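PDB 6D1P: glycosyl hydrolases family 2, sugar binding domain protein from Bacteroides uniformis str. 3978 T3 ii, which probably hydrolyses O-glycosidic bonds as a family 2 glycoside hydrolase, acting as a beta-glucuronidase of a human gut bacterium. Local coordinates for residues A[31-42]-A[62-73]. Numbering follows the deposited sequence.
Sequences LTEHWEFIRQDM and PLWQKVTLPHCF
Phe37 receives the edge of His71 on one face of its ring: CE1 of the imidazole sits over the ring centre, 3.4 Å from Phe37 CE2, with the planes 52° apart. Phe37 CG lies anti to the backbone N (chi1 160°), which places the ring face against His71 CE1 and its own CE1 beside Phe73, completing an aromatic cluster; His71 ND1 is held by Tyr92. Trp35, on the same sheet face as Phe37, offers a broad flat indole to Leu69 CD1, 3.5 Å from the centroid of its five-membered ring, while Trp35 NE1 donates to Leu31 O from above the carbonyl plane. Were Trp35 replaced by an alanine, Leu69 would probably lose its aromatic platform and Leu31 O this donor. Just before strand 65-67, Trp64 takes Ile38 CG2 over its six-membered ring, 4° off the normal; beta-branched Ile38 can also send CD1 to Pro62. Glu36 OE2 makes a long salt bridge to Lys66 NZ (3.5 Å) and accepts from a water that also bonds Trp64 O, while OE1 pairs with Arg93. Paired backbone bonds between Phe37 and Gln65 join antiparallel strands 35-38 and 65-67, the latter outermost in its sheet within this chain. Apolar and aromatic packing thus dominates the Phe37 face, with Gln65 alongside the ring at its exposed border, whereas charge and water suit the more accessible Glu36 face.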
ATOM      1  N   LEU A  31     -23.058   9.215 -11.596  1.00 30.74           N
ATOM      2  CA  LEU A  31     -22.677   9.528 -10.227  1.00 27.75           C
ATOM      3  C   LEU A  31     -21.176   9.775 -10.213  1.00 30.58           C
ATOM      4  O   LEU A  31     -20.380   8.855 -10.059  1.00 30.71           O
ATOM      5  CB  LEU A  31     -23.061   8.381  -9.303  1.00 27.02           C
ATOM      6  CG  LEU A  31     -24.504   7.897  -9.468  1.00 30.97           C
ATOM      7  CD1 LEU A  31     -24.760   6.704  -8.607  1.00 29.21           C
ATOM      8  CD2 LEU A  31     -25.482   9.013  -9.115  1.00 36.27           C
ATOM      9  N   THR A  32     -20.769  11.028 -10.381  1.00 30.25           N
ATOM     10  CA  THR A  32     -19.347  11.329 -10.321  1.00 31.44           C
ATOM     11  C   THR A  32     -18.910  12.023  -9.031  1.00 34.49           C
ATOM     12  O   THR A  32     -17.735  11.909  -8.663  1.00 36.14           O
ATOM     13  CB  THR A  32     -18.924  12.180 -11.532  1.00 33.53           C
ATOM     14  OG1 THR A  32     -19.459  13.505 -11.433  1.00 37.39           O
ATOM     15  CG2 THR A  32     -19.413  11.547 -12.836  1.00 29.01           C
ATOM     16  N   GLU A  33     -19.806  12.696  -8.307  1.00 35.06           N
ATOM     17  CA  GLU A  33     -19.391  13.583  -7.224  1.00 37.05           C
ATOM     18  C   GLU A  33     -19.616  12.977  -5.840  1.00 32.23           C
ATOM     19  O   GLU A  33     -20.494  12.137  -5.635  1.00 31.64           O
ATOM     20  CB  GLU A  33     -20.132  14.922  -7.285  1.00 36.29           C
ATOM     21  CG  GLU A  33     -20.278  15.515  -8.648  1.00 39.74           C
ATOM     22  CD  GLU A  33     -18.966  15.958  -9.196  1.00 45.86           C
ATOM     23  OE1 GLU A  33     -18.223  16.620  -8.444  1.00 50.57           O
ATOM     24  OE2 GLU A  33     -18.672  15.636 -10.374  1.00 54.70           O
ATOM     25  N   HIS A  34     -18.796  13.431  -4.890  1.00 37.41           N
ATOM     26  CA  HIS A  34     -19.032  13.258  -3.458  1.00 32.93           C
ATOM     27  C   HIS A  34     -18.916  11.802  -3.033  1.00 33.05           C
ATOM     28  O   HIS A  34     -19.709  11.307  -2.231  1.00 32.93           O
ATOM     29  CB  HIS A  34     -20.390  13.837  -3.054  1.00 40.87           C
ATOM     30  CG  HIS A  34     -20.641  15.204  -3.612  1.00 40.71           C
ATOM     31  ND1 HIS A  34     -21.669  15.474  -4.489  1.00 40.65           N
ATOM     32  CD2 HIS A  34     -19.972  16.371  -3.443  1.00 40.75           C
ATOM     33  CE1 HIS A  34     -21.631  16.751  -4.827  1.00 42.68           C
ATOM     34  NE2 HIS A  34     -20.609  17.317  -4.207  1.00 42.80           N
ATOM     35  N   TRP A  35     -17.915  11.114  -3.557  1.00 31.41           N
ATOM     36  CA  TRP A  35     -17.609   9.772  -3.100  1.00 27.15           C
ATOM     37  C   TRP A  35     -16.437   9.820  -2.130  1.00 28.12           C
ATOM     38  O   TRP A  35     -15.577  10.695  -2.205  1.00 27.24           O
ATOM     39  CB  TRP A  35     -17.254   8.855  -4.264  1.00 27.25           C
ATOM     40  CG  TRP A  35     -18.366   8.463  -5.163  1.00 27.77           C
ATOM     41  CD1 TRP A  35     -18.791   9.119  -6.293  1.00 28.21           C
ATOM     42  CD2 TRP A  35     -19.169   7.281  -5.057  1.00 26.45           C
ATOM     43  NE1 TRP A  35     -19.814   8.410  -6.889  1.00 28.64           N
ATOM     44  CE2 TRP A  35     -20.066   7.284  -6.145  1.00 25.38           C
ATOM     45  CE3 TRP A  35     -19.216   6.224  -4.146  1.00 28.59           C
ATOM     46  CZ2 TRP A  35     -20.997   6.280  -6.343  1.00 23.78           C
ATOM     47  CZ3 TRP A  35     -20.147   5.217  -4.351  1.00 31.57           C
ATOM     48  CH2 TRP A  35     -21.022   5.255  -5.446  1.00 24.45           C
ATOM     49  N   GLU A  36     -16.409   8.865  -1.219  1.00 28.40           N
ATOM     50  CA  GLU A  36     -15.231   8.636  -0.410  1.00 30.23           C
ATOM     51  C   GLU A  36     -14.626   7.290  -0.784  1.00 29.45           C
ATOM     52  O   GLU A  36     -15.340   6.338  -1.119  1.00 23.34           O
ATOM     53  CB  GLU A  36     -15.569   8.675   1.074  1.00 27.79           C
ATOM     54  CG  GLU A  36     -15.800  10.075   1.601  1.00 32.66           C
ATOM     55  CD  GLU A  36     -16.037  10.103   3.115  1.00 36.01           C
ATOM     56  OE1 GLU A  36     -16.767   9.230   3.626  1.00 31.45           O
ATOM     57  OE2 GLU A  36     -15.472  10.993   3.792  1.00 49.38           O
ATOM     58  N   PHE A  37     -13.301   7.218  -0.715  1.00 29.45           N
ATOM     59  CA  PHE A  37     -12.593   6.011  -1.109  1.00 26.41           C
ATOM     60  C   PHE A  37     -11.457   5.731  -0.128  1.00 25.13           C
ATOM     61  O   PHE A  37     -10.819   6.662   0.362  1.00 23.39           O
ATOM     62  CB  PHE A  37     -12.057   6.148  -2.541  1.00 24.18           C
ATOM     63  CG  PHE A  37     -10.962   5.201  -2.846  1.00 24.46           C
ATOM     64  CD1 PHE A  37     -11.244   3.865  -3.116  1.00 24.04           C
ATOM     65  CD2 PHE A  37      -9.642   5.623  -2.815  1.00 22.35           C
ATOM     66  CE1 PHE A  37     -10.224   2.960  -3.352  1.00 23.77           C
ATOM     67  CE2 PHE A  37      -8.617   4.729  -3.066  1.00 25.79           C
ATOM     68  CZ  PHE A  37      -8.909   3.394  -3.341  1.00 23.30           C
ATOM     69  N   ILE A  38     -11.204   4.450   0.162  1.00 24.81           N
ATOM     70  CA  ILE A  38     -10.040   4.054   0.952  1.00 25.68           C
ATOM     71  C   ILE A  38      -9.450   2.796   0.335  1.00 21.63           C
ATOM     72  O   ILE A  38     -10.188   1.891  -0.059  1.00 24.68           O
ATOM     73  CB  ILE A  38     -10.385   3.844   2.453  1.00 22.69           C
ATOM     74  CG1 ILE A  38      -9.120   3.657   3.271  1.00 22.46           C
ATOM     75  CG2 ILE A  38     -11.271   2.631   2.685  1.00 20.31           C
ATOM     76  CD1 ILE A  38      -9.389   3.612   4.765  1.00 27.11           C
ATOM     77  N   ARG A  39      -8.126   2.727   0.260  1.00 21.82           N
ATOM     78  CA  ARG A  39      -7.466   1.625  -0.444  1.00 25.47           C
ATOM     79  C   ARG A  39      -7.068   0.486   0.508  1.00 22.81           C
ATOM     80  O   ARG A  39      -5.901   0.136   0.685  1.00 23.06           O
ATOM     81  CB  ARG A  39      -6.265   2.145  -1.222  1.00 26.99           C
ATOM     82  CG  ARG A  39      -5.768   1.117  -2.206  1.00 26.58           C
ATOM     83  CD  ARG A  39      -4.772   1.693  -3.145  1.00 28.65           C
ATOM     84  NE  ARG A  39      -3.416   1.653  -2.595  1.00 27.68           N
ATOM     85  CZ  ARG A  39      -2.339   1.926  -3.330  1.00 36.77           C
ATOM     86  NH1 ARG A  39      -2.478   2.239  -4.636  1.00 25.82           N
ATOM     87  NH2 ARG A  39      -1.130   1.868  -2.780  1.00 31.70           N
ATOM     88  N   GLN A  40      -8.089  -0.126   1.095  1.00 20.29           N
ATOM     89  CA  GLN A  40      -7.922  -1.266   1.985  1.00 23.23           C
ATOM     90  C   GLN A  40      -9.300  -1.828   2.278  1.00 21.90           C
ATOM     91  O   GLN A  40     -10.322  -1.207   1.976  1.00 22.27           O
ATOM     92  CB  GLN A  40      -7.212  -0.897   3.283  1.00 21.60           C
ATOM     93  CG  GLN A  40      -7.974   0.096   4.156  1.00 25.60           C
ATOM     94  CD  GLN A  40      -7.260   0.332   5.479  1.00 24.03           C
ATOM     95  OE1 GLN A  40      -6.348   1.153   5.570  1.00 28.67           O
ATOM     96  NE2 GLN A  40      -7.647  -0.411   6.495  1.00 23.16           N
ATOM     97  N   ASP A  41      -9.313  -3.033   2.822  1.00 19.41           N
ATOM     98  CA  ASP A  41     -10.558  -3.627   3.252  1.00 20.38           C
ATOM     99  C   ASP A  41     -10.953  -2.993   4.572  1.00 23.11           C
ATOM    100  O   ASP A  41     -10.105  -2.501   5.320  1.00 22.16           O
ATOM    101  CB  ASP A  41     -10.407  -5.138   3.418  1.00 18.99           C
ATOM    102  CG  ASP A  41     -11.695  -5.911   3.101  1.00 24.44           C
ATOM    103  OD1 ASP A  41     -12.683  -5.322   2.603  1.00 27.07           O
ATOM    104  OD2 ASP A  41     -11.719  -7.131   3.362  1.00 30.02           O
ATOM    105  N   MET A  42     -12.243  -3.005   4.861  1.00 21.84           N
ATOM    106  CA  MET A  42     -12.696  -2.577   6.169  1.00 23.12           C
ATOM    107  C   MET A  42     -13.151  -3.796   6.958  1.00 25.81           C
ATOM    108  O   MET A  42     -13.289  -4.894   6.416  1.00 25.39           O
ATOM    109  CB  MET A  42     -13.792  -1.525   6.026  1.00 20.43           C
ATOM    110  CG  MET A  42     -13.264  -0.292   5.319  1.00 23.66           C
ATOM    111  SD  MET A  42     -12.046   0.585   6.340  1.00 28.94           S
ATOM    112  CE  MET A  42     -13.146   1.333   7.560  1.00 21.14           C
ATOM    113  N   PRO A  62      -9.589   4.438  10.052  1.00 29.82           N
ATOM    114  CA  PRO A  62      -8.664   5.058   9.091  1.00 28.00           C
ATOM    115  C   PRO A  62      -9.285   6.220   8.315  1.00 27.54           C
ATOM    116  O   PRO A  62     -10.514   6.359   8.298  1.00 29.09           O
ATOM    117  CB  PRO A  62      -8.308   3.896   8.148  1.00 28.41           C
ATOM    118  CG  PRO A  62      -9.441   2.910   8.303  1.00 25.58           C
ATOM    119  CD  PRO A  62      -9.887   3.033   9.712  1.00 30.33           C
ATOM    120  N   LEU A  63      -8.435   7.038   7.692  1.00 23.51           N
ATOM    121  CA  LEU A  63      -8.871   8.215   6.959  1.00 23.40           C
ATOM    122  C   LEU A  63      -9.244   7.826   5.539  1.00 27.36           C
ATOM    123  O   LEU A  63      -8.566   6.996   4.923  1.00 28.63           O
ATOM    124  CB  LEU A  63      -7.764   9.264   6.924  1.00 21.79           C
ATOM    125  CG  LEU A  63      -7.142   9.673   8.258  1.00 29.59           C
ATOM    126  CD1 LEU A  63      -6.140  10.804   8.081  1.00 24.54           C
ATOM    127  CD2 LEU A  63      -8.234  10.066   9.244  1.00 30.01           C
ATOM    128  N   TRP A  64     -10.311   8.438   5.021  1.00 24.48           N
ATOM    129  CA  TRP A  64     -10.767   8.238   3.652  1.00 26.76           C
ATOM    130  C   TRP A  64     -10.441   9.453   2.786  1.00 30.01           C
ATOM    131  O   TRP A  64     -10.207  10.565   3.270  1.00 27.97           O
ATOM    132  CB  TRP A  64     -12.279   7.980   3.591  1.00 24.44           C
ATOM    133  CG  TRP A  64     -12.754   6.724   4.265  1.00 25.99           C
ATOM    134  CD1 TRP A  64     -12.583   6.374   5.588  1.00 27.00           C
ATOM    135  CD2 TRP A  64     -13.528   5.669   3.669  1.00 23.06           C
ATOM    136  NE1 TRP A  64     -13.182   5.158   5.833  1.00 28.23           N
ATOM    137  CE2 TRP A  64     -13.769   4.706   4.676  1.00 24.93           C
ATOM    138  CE3 TRP A  64     -14.025   5.440   2.382  1.00 24.59           C
ATOM    139  CZ2 TRP A  64     -14.500   3.539   4.436  1.00 25.81           C
ATOM    140  CZ3 TRP A  64     -14.748   4.277   2.143  1.00 26.37           C
ATOM    141  CH2 TRP A  64     -14.975   3.337   3.169  1.00 25.93           C
ATOM    142  N   GLN A  65     -10.457   9.230   1.481  1.00 30.48           N
ATOM    143  CA  GLN A  65     -10.173  10.270   0.507  1.00 30.91           C
ATOM    144  C   GLN A  65     -11.476  10.736  -0.104  1.00 28.88           C
ATOM    145  O   GLN A  65     -12.377   9.927  -0.339  1.00 32.42           O
ATOM    146  CB  GLN A  65      -9.257   9.757  -0.608  1.00 28.08           C
ATOM    147  CG  GLN A  65      -7.964   9.130  -0.130  1.00 31.59           C
ATOM    148  CD  GLN A  65      -7.316   8.277  -1.203  1.00 33.11           C
ATOM    149  OE1 GLN A  65      -7.328   8.631  -2.382  1.00 33.20           O
ATOM    150  NE2 GLN A  65      -6.763   7.133  -0.799  1.00 33.50           N
ATOM    151  N   LYS A  66     -11.572  12.032  -0.369  1.00 29.59           N
ATOM    152  CA  LYS A  66     -12.625  12.517  -1.253  1.00 34.69           C
ATOM    153  C   LYS A  66     -12.133  12.368  -2.677  1.00 26.56           C
ATOM    154  O   LYS A  66     -11.061  12.870  -3.019  1.00 24.41           O
ATOM    155  CB  LYS A  66     -12.994  13.964  -0.948  1.00 33.40           C
ATOM    156  CG  LYS A  66     -13.428  14.144   0.499  1.00 37.41           C
ATOM    157  CD  LYS A  66     -14.240  15.412   0.686  1.00 46.96           C
ATOM    158  CE  LYS A  66     -14.811  15.483   2.100  1.00 49.64           C
ATOM    159  NZ  LYS A  66     -15.552  14.227   2.428  1.00 57.30           N
ATOM    160  N   VAL A  67     -12.889  11.642  -3.491  1.00 26.39           N
ATOM    161  CA  VAL A  67     -12.521  11.413  -4.877  1.00 33.12           C
ATOM    162  C   VAL A  67     -13.705  11.747  -5.766  1.00 32.30           C
ATOM    163  O   VAL A  67     -14.858  11.795  -5.325  1.00 30.78           O
ATOM    164  CB  VAL A  67     -12.067   9.956  -5.135  1.00 31.09           C
ATOM    165  CG1 VAL A  67     -10.843   9.625  -4.290  1.00 28.73           C
ATOM    166  CG2 VAL A  67     -13.204   9.006  -4.826  1.00 25.52           C
ATOM    167  N   THR A  68     -13.394  11.961  -7.040  1.00 30.50           N
ATOM    168  CA  THR A  68     -14.373  12.123  -8.104  1.00 30.13           C
ATOM    169  C   THR A  68     -14.251  10.940  -9.064  1.00 30.77           C
ATOM    170  O   THR A  68     -13.141  10.599  -9.495  1.00 32.23           O
ATOM    171  CB  THR A  68     -14.148  13.463  -8.816  1.00 31.08           C
ATOM    172  OG1 THR A  68     -14.586  14.528  -7.958  1.00 34.72           O
ATOM    173  CG2 THR A  68     -14.885  13.544 -10.167  1.00 29.55           C
ATOM    174  N   LEU A  69     -15.393  10.282  -9.362  1.00 28.69           N
ATOM    175  CA  LEU A  69     -15.437   9.174 -10.319  1.00 30.40           C
ATOM    176  C   LEU A  69     -15.410   9.688 -11.758  1.00 30.27           C
ATOM    177  O   LEU A  69     -15.880  10.793 -12.041  1.00 30.82           O
ATOM    178  CB  LEU A  69     -16.690   8.317 -10.118  1.00 27.30           C
ATOM    179  CG  LEU A  69     -16.818   7.683  -8.721  1.00 29.76           C
ATOM    180  CD1 LEU A  69     -17.768   6.503  -8.710  1.00 24.77           C
ATOM    181  CD2 LEU A  69     -15.459   7.279  -8.180  1.00 26.99           C
ATOM    182  N   PRO A  70     -14.866   8.894 -12.699  1.00 33.17           N
ATOM    183  CA  PRO A  70     -14.265   7.572 -12.472  1.00 28.51           C
ATOM    184  C   PRO A  70     -12.929   7.637 -11.739  1.00 27.55           C
ATOM    185  O   PRO A  70     -12.232   8.649 -11.779  1.00 26.65           O
ATOM    186  CB  PRO A  70     -14.074   7.024 -13.884  1.00 26.79           C
ATOM    187  CG  PRO A  70     -13.958   8.219 -14.739  1.00 31.55           C
ATOM    188  CD  PRO A  70     -14.859   9.261 -14.126  1.00 33.00           C
ATOM    189  N   HIS A  71     -12.576   6.534 -11.089  1.00 26.78           N
ATOM    190  CA  HIS A  71     -11.440   6.494 -10.188  1.00 24.21           C
ATOM    191  C   HIS A  71     -10.751   5.141 -10.288  1.00 26.47           C
ATOM    192  O   HIS A  71     -11.395   4.103 -10.488  1.00 24.25           O
ATOM    193  CB  HIS A  71     -11.888   6.759  -8.759  1.00 23.13           C
ATOM    194  CG  HIS A  71     -10.814   6.530  -7.753  1.00 26.99           C
ATOM    195  ND1 HIS A  71     -10.664   5.330  -7.090  1.00 23.69           N
ATOM    196  CD2 HIS A  71      -9.815   7.335  -7.322  1.00 25.88           C
ATOM    197  CE1 HIS A  71      -9.627   5.416  -6.276  1.00 25.49           C
ATOM    198  NE2 HIS A  71      -9.095   6.620  -6.400  1.00 27.18           N
ATOM    199  N   CYS A  72      -9.431   5.153 -10.119  1.00 25.31           N
ATOM    200  CA  CYS A  72      -8.653   3.939 -10.296  1.00 24.84           C
ATOM    201  C   CYS A  72      -7.633   3.792  -9.173  1.00 24.47           C
ATOM    202  O   CYS A  72      -6.938   4.756  -8.840  1.00 21.23           O
ATOM    203  CB  CYS A  72      -7.960   3.960 -11.666  1.00 23.16           C
ATOM    204  SG  CYS A  72      -6.882   2.565 -11.965  1.00 23.35           S
ATOM    205  N   PHE A  73      -7.539   2.573  -8.609  1.00 23.07           N
ATOM    206  CA  PHE A  73      -6.560   2.287  -7.558  1.00 22.32           C
ATOM    207  C   PHE A  73      -5.145   2.659  -7.982  1.00 24.17           C
ATOM    208  O   PHE A  73      -4.294   2.937  -7.136  1.00 19.88           O
ATOM    209  CB  PHE A  73      -6.538   0.791  -7.191  1.00 24.53           C
ATOM    210  CG  PHE A  73      -7.800   0.264  -6.551  1.00 21.08           C
ATOM    211  CD1 PHE A  73      -8.923   1.060  -6.382  1.00 21.63           C
ATOM    212  CD2 PHE A  73      -7.849  -1.055  -6.126  1.00 19.61           C
ATOM    213  CE1 PHE A  73     -10.066   0.554  -5.797  1.00 21.29           C
ATOM    214  CE2 PHE A  73      -8.981  -1.576  -5.541  1.00 20.25           C
ATOM    215  CZ  PHE A  73     -10.100  -0.777  -5.379  1.00 22.14           C
TER
HETATM  216  O   HOH W   1     -12.889  11.845   3.675  1.00 54.59           O